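PDB 3KTD: prephenate dehydrogenase from Corynebacterium glutamicum ATCC 13032, which probably catalyses the NAD(P)+-dependent oxidative decarboxylation of prephenate to 4-hydroxyphenylpyruvate, a step of tyrosine biosynthesis. Local coordinates for the interface of chains A and B. Numbering follows the deposited sequence. Chains: chain A/B, Prephenate dehydrogenase.

The interface of chains A and B. Residues chain A 196-198, 201; chain B 208, 226-227, 230.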
ATOM      1  N   ARG A 196       9.095  -7.385   9.907  1.00 36.08           N
ATOM      2  CA  ARG A 196       9.382  -6.933   8.559  1.00 35.88           C
ATOM      3  C   ARG A 196       8.123  -6.704   7.734  1.00 36.06           C
ATOM      4  O   ARG A 196       7.927  -5.612   7.208  1.00 36.69           O
ATOM      5  CB  ARG A 196      10.266  -7.951   7.844  1.00 35.86           C
ATOM      6  CG  ARG A 196      11.659  -8.124   8.461  1.00 35.70           C
ATOM      7  CD  ARG A 196      12.401  -9.308   7.831  1.00 35.07           C
ATOM      8  NE  ARG A 196      13.774  -9.406   8.309  1.00 36.57           N
ATOM      9  CZ  ARG A 196      14.800  -8.687   7.858  1.00 37.24           C
ATOM     10  NH1 ARG A 196      14.639  -7.783   6.897  1.00 41.72           N
ATOM     11  NH2 ARG A 196      16.001  -8.867   8.383  1.00 38.46           N
ATOM     12  N   VAL A 197       7.257  -7.713   7.650  1.00 35.42           N
ATOM     13  CA  VAL A 197       6.144  -7.669   6.698  1.00 35.15           C
ATOM     14  C   VAL A 197       4.836  -7.064   7.200  1.00 34.80           C
ATOM     15  O   VAL A 197       3.899  -6.869   6.415  1.00 34.58           O
ATOM     16  CB  VAL A 197       5.852  -9.072   6.122  1.00 35.53           C
ATOM     17  CG1 VAL A 197       7.093  -9.636   5.455  1.00 32.42           C
ATOM     18  CG2 VAL A 197       5.351  -9.998   7.200  1.00 36.11           C
ATOM     19  N   SER A 198       4.769  -6.746   8.484  1.00 34.41           N
ATOM     20  CA  SER A 198       3.533  -6.219   9.059  1.00 34.04           C
ATOM     21  C   SER A 198       3.744  -5.017   9.979  1.00 34.05           C
ATOM     22  O   SER A 198       3.065  -4.000   9.851  1.00 34.16           O
ATOM     23  CB  SER A 198       2.813  -7.333   9.816  1.00 33.53           C
ATOM     24  OG  SER A 198       1.741  -6.807  10.575  1.00 35.78           O
ATOM     25  N   THR A 201       5.577  -2.334   8.157  1.00 33.35           N
ATOM     26  CA  THR A 201       4.569  -1.893   7.187  1.00 33.27           C
ATOM     27  C   THR A 201       3.722  -0.816   7.842  1.00 34.04           C
ATOM     28  O   THR A 201       3.514   0.266   7.276  1.00 34.02           O
ATOM     29  CB  THR A 201       3.678  -3.049   6.701  1.00 33.22           C
ATOM     30  OG1 THR A 201       4.494  -4.058   6.099  1.00 32.25           O
ATOM     31  CG2 THR A 201       2.633  -2.568   5.680  1.00 29.54           C
TER
ATOM     32  N   LEU B 208      10.373  -1.088   1.753  1.00 32.40           N
ATOM     33  CA  LEU B 208       9.630  -2.140   2.450  1.00 32.54           C
ATOM     34  C   LEU B 208       9.800  -3.478   1.728  1.00 32.45           C
ATOM     35  O   LEU B 208      10.108  -4.496   2.348  1.00 32.51           O
ATOM     36  CB  LEU B 208       8.143  -1.771   2.563  1.00 32.67           C
ATOM     37  CG  LEU B 208       7.180  -2.743   3.262  1.00 31.40           C
ATOM     38  CD1 LEU B 208       7.634  -3.074   4.683  1.00 30.95           C
ATOM     39  CD2 LEU B 208       5.780  -2.152   3.281  1.00 26.94           C
ATOM     40  N   SER B 226      -1.613  -5.717   4.261  1.00 31.17           N
ATOM     41  CA  SER B 226      -0.954  -4.424   4.421  1.00 32.14           C
ATOM     42  C   SER B 226       0.314  -4.329   3.573  1.00 31.92           C
ATOM     43  O   SER B 226       0.591  -3.286   2.955  1.00 32.39           O
ATOM     44  CB  SER B 226      -0.625  -4.160   5.888  1.00 32.36           C
ATOM     45  OG  SER B 226       0.259  -5.136   6.399  1.00 37.58           O
ATOM     46  N   TYR B 227       1.073  -5.421   3.545  1.00 31.00           N
ATOM     47  CA  TYR B 227       2.323  -5.478   2.801  1.00 30.70           C
ATOM     48  C   TYR B 227       2.040  -5.390   1.318  1.00 31.23           C
ATOM     49  O   TYR B 227       2.669  -4.611   0.589  1.00 31.23           O
ATOM     50  CB  TYR B 227       3.031  -6.781   3.103  1.00 30.61           C
ATOM     51  CG  TYR B 227       4.443  -6.881   2.596  1.00 29.86           C
ATOM     52  CD1 TYR B 227       5.475  -6.212   3.236  1.00 31.92           C
ATOM     53  CD2 TYR B 227       4.757  -7.687   1.515  1.00 27.18           C
ATOM     54  CE1 TYR B 227       6.777  -6.326   2.796  1.00 32.33           C
ATOM     55  CE2 TYR B 227       6.054  -7.814   1.077  1.00 27.51           C
ATOM     56  CZ  TYR B 227       7.062  -7.126   1.715  1.00 28.83           C
ATOM     57  OH  TYR B 227       8.363  -7.240   1.277  1.00 31.74           O
ATOM     58  N   SER B 230       1.083  -1.816   0.458  1.00 34.86           N
ATOM     59  CA  SER B 230       2.169  -0.828   0.651  1.00 34.91           C
ATOM     60  C   SER B 230       3.399  -1.058  -0.224  1.00 34.77           C
ATOM     61  O   SER B 230       4.272  -0.197  -0.282  1.00 35.84           O
ATOM     62  CB  SER B 230       2.615  -0.794   2.122  1.00 35.04           C
ATOM     63  OG  SER B 230       1.509  -0.779   3.012  1.00 34.28           O
TER
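A:Thr201 meets B:Leu208, B:Ser226, B:Tyr227 and B:Ser230 in one patch of a two-fold symmetric interface between two copies of the dehydrogenase. A:Thr201 lies on helix 187-214 of chain A. Facing it are the same helix of chain B, through B:Leu208, and the short helix 225-230. These elements fall in the region assigned to dimerization in this family, so the contact probably belongs to the biological dimer.

Apolar contacts make up much of the patch. With CG2 of A:Thr201 anti to the backbone N, its methyl is directed toward helix 225-230 of chain B. A:Thr201 CG2 lies 3.6 Å from B:Ser226 CB. B:Ser230 CB is a little farther off. B:Leu208 crosses the threonine side chain at about a right angle. B:Leu208 CD2 also reaches A:Thr201 CG2 at 4.0 Å.

Other methyls pack against polar oxygens. A:Thr201 CG2 is 3.4 Å from the hydroxyl B:Ser230 OG. The carbonyl oxygen B:Ser226 O is 3.5 Å from A:Thr201 CG2. Both methyls of B:Leu208, CD1 and CD2, come up to A:Thr201 OG1. B:Leu208 CD1 further touches the carbonyl oxygen of A:Arg196.

The B:Tyr227 ring is used on a face and at an edge. A:Val197 CG1 sits over one face, 4.2 Å above the ring plane and displaced toward the rim. A:Thr201 OG1 lies at the ring edge, in plane. A:Val197 CA is 3.8 Å from B:Tyr227 CD1, so backbone as well as side chain packs against the tyrosine. The carbonyl oxygen of A:Val197 faces B:Tyr227 CB at 3.4 Å.

Hydrogen bonds within each chain may help place the touching groups. A:Thr201 OG1 donates a weak bond to A:Val197 O, one turn back, which may help keep the methyl turned toward chain B. On the other side, B:Ser230 OG donates to B:Ser226 O at 2.7 Å. This bond probably helps keep the B:Ser230 hydroxyl beside the methyl of A:Thr201. The angle at the carbonyl oxygen, from C through O to B:Ser230 OG, is 149°, and the hydroxyl is tilted 30° from the carbonyl plane of B:Ser226.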